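Local coordinates for nitrogenase molybdenum-iron protein beta chain (Clostridium pasteurianum, PDB 4WES), which forms, with the alpha chain, the molybdenum-iron component of nitrogenase, which reduces dinitrogen to ammonia, and shares an [8Fe-7S] cluster with that chain, at residues E323-S328 against K352-M357; K313-L318 against L334-K339. All coordinates share one frame; numbering follows the deposited sequence. Where two conformers were deposited one is given.

Contact 1 of 2, residues E323-S328 against K352-M357; sequences EIIALS and KEIDAM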
ATOM      1  N   GLU B 323     -15.942  -9.747 -12.289  1.00  9.60           N
ATOM      2  CA  GLU B 323     -15.292  -9.006 -11.213  1.00 10.51           C
ATOM      3  C   GLU B 323     -15.615  -7.522 -11.256  1.00  9.43           C
ATOM      4  O   GLU B 323     -15.801  -6.887 -10.216  1.00 10.32           O
ATOM      5  CB  GLU B 323     -13.733  -9.218 -11.297  1.00 13.43           C
ATOM      6  CG  GLU B 323     -13.060  -8.588 -12.534  1.00 17.10           C
ATOM      7  CD  GLU B 323     -11.530  -8.817 -12.767  1.00 17.34           C
ATOM      8  OE1 GLU B 323     -10.999  -9.657 -11.953  1.00 14.24           O
ATOM      9  OE2 GLU B 323     -10.873  -8.047 -13.686  1.00 15.34           O
ATOM     10  N   ILE B 324     -15.701  -6.957 -12.460  1.00  9.56           N
ATOM     11  CA  ILE B 324     -15.958  -5.515 -12.577  1.00  9.81           C
ATOM     12  C   ILE B 324     -17.433  -5.172 -12.311  1.00  9.16           C
ATOM     13  O   ILE B 324     -17.721  -4.128 -11.758  1.00 10.01           O
ATOM     14  CB  ILE B 324     -15.451  -4.966 -13.928  1.00  9.62           C
ATOM     15  CG1 ILE B 324     -13.933  -5.086 -14.036  1.00 11.52           C
ATOM     16  CG2 ILE B 324     -15.896  -3.528 -14.145  1.00 10.96           C
ATOM     17  CD1 ILE B 324     -13.149  -4.268 -13.005  1.00 12.39           C
ATOM     18  N   ILE B 325     -18.364  -6.073 -12.656  1.00  9.96           N
ATOM     19  CA  ILE B 325     -19.732  -5.845 -12.249  1.00 10.48           C
ATOM     20  C   ILE B 325     -19.824  -5.734 -10.730  1.00  9.49           C
ATOM     21  O   ILE B 325     -20.429  -4.823 -10.193  1.00 10.33           O
ATOM     22  CB  ILE B 325     -20.650  -6.961 -12.788  1.00 10.64           C
ATOM     23  CG1 ILE B 325     -20.820  -6.830 -14.315  1.00 11.26           C
ATOM     24  CG2 ILE B 325     -22.021  -6.950 -12.093  1.00 12.52           C
ATOM     25  CD1 ILE B 325     -21.352  -8.092 -14.950  1.00 11.70           C
ATOM     26  N   ALA B 326     -19.260  -6.734 -10.032  1.00  9.72           N
ATOM     27  CA  ALA B 326     -19.379  -6.740  -8.578  1.00  9.84           C
ATOM     28  C   ALA B 326     -18.587  -5.584  -7.926  1.00  8.85           C
ATOM     29  O   ALA B 326     -19.076  -4.945  -6.984  1.00 10.28           O
ATOM     30  CB  ALA B 326     -18.924  -8.076  -8.046  1.00 10.52           C
ATOM     31  N   LEU B 327     -17.381  -5.299  -8.442  1.00  9.24           N
ATOM     32  CA  LEU B 327     -16.602  -4.190  -7.888  1.00  9.16           C
ATOM     33  C   LEU B 327     -17.320  -2.875  -8.124  1.00  9.56           C
ATOM     34  O   LEU B 327     -17.279  -1.997  -7.252  1.00  9.45           O
ATOM     35  CB  LEU B 327     -15.191  -4.181  -8.459  1.00  9.95           C
ATOM     36  CG  LEU B 327     -14.295  -3.050  -7.972  1.00 11.10           C
ATOM     37  CD1 LEU B 327     -14.134  -3.110  -6.467  1.00 12.84           C
ATOM     38  CD2 LEU B 327     -12.951  -3.125  -8.674  1.00 13.54           C
ATOM     39  N   SER B 328     -17.931  -2.695  -9.291  1.00  9.45           N
ATOM     40  CA  SER B 328     -18.674  -1.462  -9.532  1.00 10.13           C
ATOM     41  C   SER B 328     -19.794  -1.267  -8.541  1.00  9.56           C
ATOM     42  O   SER B 328     -20.036  -0.163  -8.038  1.00  9.74           O
ATOM     43  CB  SER B 328     -19.220  -1.454 -10.966  1.00 10.78           C
ATOM     44  OG  SER B 328     -18.172  -1.364 -11.926  1.00 12.38           O
ATOM     45  N   LYS B 352     -25.800  -4.116 -19.398  1.00 13.76           N
ATOM     46  CA  LYS B 352     -27.091  -4.066 -18.725  0.51 13.69           C
ATOM     47  C   LYS B 352     -26.943  -3.958 -17.213  1.00 14.14           C
ATOM     48  O   LYS B 352     -27.626  -3.147 -16.579  1.00 14.85           O
ATOM     49  CB  LYS B 352     -27.910  -5.303 -19.074  0.51 14.89           C
ATOM     50  CG  LYS B 352     -28.451  -5.284 -20.487  0.51 15.85           C
ATOM     51  CD  LYS B 352     -29.189  -6.576 -20.798  0.51 19.41           C
ATOM     52  CE  LYS B 352     -29.451  -6.764 -22.281  0.51 23.25           C
ATOM     53  NZ  LYS B 352     -29.849  -8.177 -22.522  0.51 35.82           N
ATOM     54  N   GLU B 353     -26.063  -4.770 -16.624  1.00 13.16           N
ATOM     55  CA  GLU B 353     -25.926  -4.773 -15.178  1.00 14.62           C
ATOM     56  C   GLU B 353     -25.336  -3.472 -14.652  1.00 13.30           C
ATOM     57  O   GLU B 353     -25.784  -2.956 -13.631  1.00 14.41           O
ATOM     58  CB  GLU B 353     -25.110  -5.967 -14.716  1.00 15.92           C
ATOM     59  CG  GLU B 353     -25.739  -7.290 -15.046  1.00 18.16           C
ATOM     60  CD  GLU B 353     -26.963  -7.538 -14.246  1.00 27.96           C
ATOM     61  OE1 GLU B 353     -26.889  -7.476 -12.997  1.00 48.08           O
ATOM     62  OE2 GLU B 353     -28.001  -7.822 -14.873  1.00 57.44           O
ATOM     63  N   ILE B 354     -24.307  -2.956 -15.304  1.00 12.39           N
ATOM     64  CA  ILE B 354     -23.655  -1.711 -14.893  0.52 11.97           C
ATOM     65  C   ILE B 354     -24.630  -0.544 -15.052  1.00 12.80           C
ATOM     66  O   ILE B 354     -24.810   0.294 -14.166  1.00 13.60           O
ATOM     67  CB  ILE B 354     -22.369  -1.395 -15.726  0.52 10.71           C
ATOM     68  CG1 ILE B 354     -21.240  -2.428 -15.571  0.52 10.16           C
ATOM     69  CG2 ILE B 354     -21.831  -0.023 -15.351  0.52 11.72           C
ATOM     70  CD1 ILE B 354     -20.720  -2.630 -14.154  0.52 10.34           C
ATOM     71  N   ASP B 355     -25.267  -0.475 -16.216  1.00 13.79           N
ATOM     72  CA  ASP B 355     -26.225   0.594 -16.434  1.00 14.26           C
ATOM     73  C   ASP B 355     -27.312   0.578 -15.363  1.00 14.62           C
ATOM     74  O   ASP B 355     -27.731   1.632 -14.861  1.00 15.29           O
ATOM     75  CB  ASP B 355     -26.867   0.503 -17.817  1.00 16.07           C
ATOM     76  CG  ASP B 355     -25.960   0.955 -18.960  1.00 20.40           C
ATOM     77  OD1 ASP B 355     -24.906   1.563 -18.728  1.00 23.19           O
ATOM     78  OD2 ASP B 355     -26.371   0.732 -20.139  1.00 24.93           O
ATOM     79  N   ALA B 356     -27.789  -0.624 -15.038  1.00 14.07           N
ATOM     80  CA  ALA B 356     -28.872  -0.728 -14.067  1.00 15.59           C
ATOM     81  C   ALA B 356     -28.456  -0.272 -12.670  1.00 15.08           C
ATOM     82  O   ALA B 356     -29.235   0.416 -11.988  1.00 15.88           O
ATOM     83  CB  ALA B 356     -29.406  -2.156 -14.010  1.00 17.31           C
ATOM     84  N   MET B 357     -27.258  -0.631 -12.214  1.00 13.34           N
ATOM     85  CA  MET B 357     -26.840  -0.191 -10.879  1.00 13.28           C
ATOM     86  C   MET B 357     -26.589   1.316 -10.844  1.00 13.28           C
ATOM     87  O   MET B 357     -26.868   1.945  -9.827  1.00 14.62           O
ATOM     88  CB  MET B 357     -25.666  -1.005 -10.330  1.00 14.19           C
ATOM     89  CG  MET B 357     -24.361  -0.779 -11.076  1.00 12.36           C
ATOM     90  SD  MET B 357     -22.990  -1.748 -10.450  1.00 12.84           S
ATOM     91  CE  MET B 357     -23.521  -3.406 -10.866  1.00 13.94           C
TER
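Apolar contacts carry most of the meeting of I325 and S328 with I354 and M357. In one of its two modelled conformers, I354 brings its delta methyl up to the neighbouring helix at S328, 3.7 Å from CD1 to S328 CB, and also reaches I325, 4.2 Å from CD1 to I325 CG1. M357 crosses I325 at about a right angle: its CG sits between the backbone N and the carbonyl carbon (chi1 68°), and the bend at chi3 turns CE to within 4.0 Å of I325 CG2. Its sulfur lies 3.8 Å from S328 CB. The segments run almost parallel, 5° between directions, with axes 9.9 Å apart, as expected of neighbouring helices on one side of a parallel alpha/beta sheet; V341 of strand 337-343 touches I324, S328 and I354. Polar groups form no hydrogen bond across the contact. S328 OG instead turns back on its own helix, bonding I324 O at 2.8 Å, while S328 N reaches the same oxygen from the opposite face of its carbonyl plane. E353 approaches I325 most closely with CB, 4.2 Å from I325 CG2; its carboxylate is engaged by R265 in a salt bridge through OE1.

Contact 2 of 2, residues K313-L318 against L334-K339; sequences KKVALL and LGAIPK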
ATOM      1  N   LYS B 313     -16.117  10.136  -4.829  1.00 10.14           N
ATOM      2  CA  LYS B 313     -14.894   9.910  -5.594  1.00  9.76           C
ATOM      3  C   LYS B 313     -15.234   9.307  -6.941  1.00  9.51           C
ATOM      4  O   LYS B 313     -15.986   8.327  -6.999  1.00 10.41           O
ATOM      5  CB  LYS B 313     -13.937   8.975  -4.822  1.00 10.60           C
ATOM      6  CG  LYS B 313     -13.280   9.599  -3.589  1.00 12.41           C
ATOM      7  CD  LYS B 313     -12.046  10.420  -3.981  1.00 14.05           C
ATOM      8  CE  LYS B 313     -11.311  11.019  -2.809  1.00 13.93           C
ATOM      9  NZ  LYS B 313     -12.128  12.003  -2.140  1.00 14.83           N
ATOM     10  N   LYS B 314     -14.611   9.832  -8.002  1.00  9.21           N
ATOM     11  CA  LYS B 314     -14.821   9.302  -9.344  1.00  9.00           C
ATOM     12  C   LYS B 314     -13.797   8.226  -9.635  1.00  8.79           C
ATOM     13  O   LYS B 314     -12.606   8.439  -9.483  1.00  9.75           O
ATOM     14  CB  LYS B 314     -14.692  10.417 -10.378  1.00 10.24           C
ATOM     15  CG  LYS B 314     -15.793  11.449 -10.318  1.00 13.00           C
ATOM     16  CD  LYS B 314     -15.520  12.619 -11.274  1.00 19.12           C
ATOM     17  CE  LYS B 314     -16.429  13.807 -11.027  1.00 27.71           C
ATOM     18  NZ  LYS B 314     -15.963  14.968 -11.860  1.00 55.86           N
ATOM     19  N   VAL B 315     -14.284   7.066 -10.074  1.00  8.89           N
ATOM     20  CA  VAL B 315     -13.434   5.895 -10.260  1.00  8.58           C
ATOM     21  C   VAL B 315     -13.468   5.436 -11.720  1.00  8.88           C
ATOM     22  O   VAL B 315     -14.537   5.310 -12.321  1.00  9.81           O
ATOM     23  CB  VAL B 315     -13.867   4.735  -9.339  1.00  9.62           C
ATOM     24  CG1 VAL B 315     -12.866   3.593  -9.401  1.00  9.60           C
ATOM     25  CG2 VAL B 315     -14.067   5.203  -7.918  1.00 10.00           C
ATOM     26  N   ALA B 316     -12.294   5.155 -12.268  1.00  8.56           N
ATOM     27  CA  ALA B 316     -12.172   4.449 -13.556  1.00  8.77           C
ATOM     28  C   ALA B 316     -11.801   3.014 -13.272  1.00  8.52           C
ATOM     29  O   ALA B 316     -10.884   2.758 -12.490  1.00  9.14           O
ATOM     30  CB  ALA B 316     -11.098   5.096 -14.415  1.00  9.63           C
ATOM     31  N   LEU B 317     -12.520   2.075 -13.897  1.00  8.57           N
ATOM     32  CA  LEU B 317     -12.328   0.644 -13.690  1.00  9.70           C
ATOM     33  C   LEU B 317     -12.238  -0.066 -15.019  1.00  8.46           C
ATOM     34  O   LEU B 317     -13.068   0.176 -15.896  1.00  9.83           O
ATOM     35  CB  LEU B 317     -13.519  -0.013 -12.913  1.00 14.27           C
ATOM     36  CG  LEU B 317     -13.964   0.545 -11.614  1.00 14.79           C
ATOM     37  CD1 LEU B 317     -15.040   1.567 -11.813  1.00 14.24           C
ATOM     38  CD2 LEU B 317     -14.443  -0.625 -10.793  1.00 20.85           C
ATOM     39  N   LEU B 318     -11.245  -0.940 -15.169  1.00  8.24           N
ATOM     40  CA  LEU B 318     -11.153  -1.799 -16.333  1.00  8.26           C
ATOM     41  C   LEU B 318     -10.850  -3.197 -15.879  1.00  8.28           C
ATOM     42  O   LEU B 318      -9.973  -3.401 -15.039  1.00  9.90           O
ATOM     43  CB  LEU B 318     -10.005  -1.433 -17.316  1.00  9.75           C
ATOM     44  CG  LEU B 318     -10.049  -0.053 -17.925  1.00 10.36           C
ATOM     45  CD1 LEU B 318      -9.257   0.922 -17.076  1.00 11.59           C
ATOM     46  CD2 LEU B 318      -9.545  -0.127 -19.380  1.00 11.31           C
ATOM     47  N   LEU B 334     -19.793   2.070  -1.418  1.00  9.37           N
ATOM     48  CA  LEU B 334     -18.852   2.896  -0.666  1.00  9.40           C
ATOM     49  C   LEU B 334     -19.197   4.384  -0.696  1.00  9.42           C
ATOM     50  O   LEU B 334     -18.584   5.169   0.029  1.00 10.05           O
ATOM     51  CB  LEU B 334     -17.427   2.695  -1.200  1.00  8.77           C
ATOM     52  CG  LEU B 334     -16.857   1.294  -0.897  1.00  9.74           C
ATOM     53  CD1 LEU B 334     -15.633   1.009  -1.742  1.00 11.31           C
ATOM     54  CD2 LEU B 334     -16.546   1.129   0.573  1.00 10.61           C
ATOM     55  N   GLY B 335     -20.143   4.780  -1.559  1.00  9.39           N
ATOM     56  CA  GLY B 335     -20.510   6.147  -1.763  1.00  9.83           C
ATOM     57  C   GLY B 335     -19.754   6.821  -2.878  1.00  9.11           C
ATOM     58  O   GLY B 335     -19.838   8.054  -3.059  1.00 10.03           O
ATOM     59  N   ALA B 336     -18.960   6.042  -3.622  1.00  9.70           N
ATOM     60  CA  ALA B 336     -18.142   6.557  -4.729  1.00  9.71           C
ATOM     61  C   ALA B 336     -18.899   6.333  -6.060  1.00 10.26           C
ATOM     62  O   ALA B 336     -19.988   5.756  -6.108  1.00 10.65           O
ATOM     63  CB  ALA B 336     -16.769   5.901  -4.714  1.00  9.59           C
ATOM     64  N   ILE B 337     -18.270   6.753  -7.153  1.00  9.94           N
ATOM     65  CA  ILE B 337     -18.902   6.802  -8.452  1.00 10.30           C
ATOM     66  C   ILE B 337     -18.113   5.990  -9.468  1.00 10.11           C
ATOM     67  O   ILE B 337     -16.981   6.349  -9.783  1.00 10.95           O
ATOM     68  CB  ILE B 337     -19.002   8.271  -8.957  1.00 11.34           C
ATOM     69  CG1 ILE B 337     -19.856   9.106  -8.014  1.00 13.61           C
ATOM     70  CG2 ILE B 337     -19.552   8.333 -10.372  1.00 12.54           C
ATOM     71  CD1 ILE B 337     -19.714  10.599  -8.209  1.00 17.80           C
ATOM     72  N   PRO B 338     -18.714   4.939 -10.046  1.00 10.08           N
ATOM     73  CA  PRO B 338     -18.097   4.300 -11.210  1.00 10.01           C
ATOM     74  C   PRO B 338     -18.294   5.217 -12.395  1.00 10.00           C
ATOM     75  O   PRO B 338     -19.402   5.311 -12.940  1.00 11.87           O
ATOM     76  CB  PRO B 338     -18.868   2.968 -11.346  1.00 10.31           C
ATOM     77  CG  PRO B 338     -19.667   2.815 -10.078  1.00 11.00           C
ATOM     78  CD  PRO B 338     -19.945   4.242  -9.644  1.00 10.73           C
ATOM     79  N   LYS B 339     -17.238   5.944 -12.737  1.00 10.00           N
ATOM     80  CA  LYS B 339     -17.281   7.001 -13.739  1.00 10.10           C
ATOM     81  C   LYS B 339     -17.028   6.446 -15.130  1.00  9.62           C
ATOM     82  O   LYS B 339     -17.750   6.779 -16.069  1.00 10.28           O
ATOM     83  CB  LYS B 339     -16.278   8.077 -13.359  1.00 11.45           C
ATOM     84  CG  LYS B 339     -16.146   9.196 -14.357  1.00 12.81           C
ATOM     85  CD  LYS B 339     -17.429   9.936 -14.542  1.00 15.11           C
ATOM     86  CE  LYS B 339     -17.156  11.194 -15.355  1.00 19.05           C
ATOM     87  NZ  LYS B 339     -18.408  11.970 -15.439  1.00 22.61           N
TER
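V315 sets CG2 anti to its carbonyl carbon and beside its backbone N (chi1 -172° for CG1), a rotation that places CG2 4.2 Å from A336 CB. In L317, CG is likewise anti to the carbonyl carbon (chi1 -53°), and the side chain runs side by side with the P338 ring, pointing the same way, with CD1 4.1 Å from P338 CB. Three backbone bonds provide the evidence for parallel pairing: I337 N donates to K313 O, I337 O accepts from V315 N, and K339 N donates to V315 O at 2.8 Å. V315 therefore uses both its N-H and its carbonyl toward the same neighbour, flanking P338, whose nitrogen has no hydrogen to donate. The bond into I337 O is nearly collinear with the carbonyl, the C=O...N angle being 171°. G335, with positive phi, closes the C-terminal end of helix 321-333 in a Schellman motif; strand 337-343 then pairs parallel to strand 314-318, completing the right-handed beta-alpha-beta crossover of a Rossmann-like domain. The helix covers the face bearing V315 and P338 through I331 and I332. On the other face, K314 CB lies 4.1 Å from K339 CB, and the two ammonium groups stay 5.3 Å apart from NZ to NZ. E384 forms salt bridges with both through its two carboxylate oxygens, an arrangement that probably offsets the repulsion between these like charges.

Overall arrangement
Contact 1 and contact 2 lie in one Rossmann-like domain, their centres 11 Å apart. Chain order is strand 314-318, helix 321-333, strand 337-343, helix 348-360, so the segments of the two contacts alternate. Contact 2 pairs the two strands within a five-stranded parallel sheet; contact 1 joins the helices that follow them. Direct packing links the layers: L327 CD2 is 3.6 Å from L317 CD2, and S328 O is 3.6 Å from P338 CG. Helix 321-333 thus meets both its neighbouring helix and the sheet beneath. Both contacts lie away from the cluster and iron sites and belong to the sheet-and-helix framework of the domain.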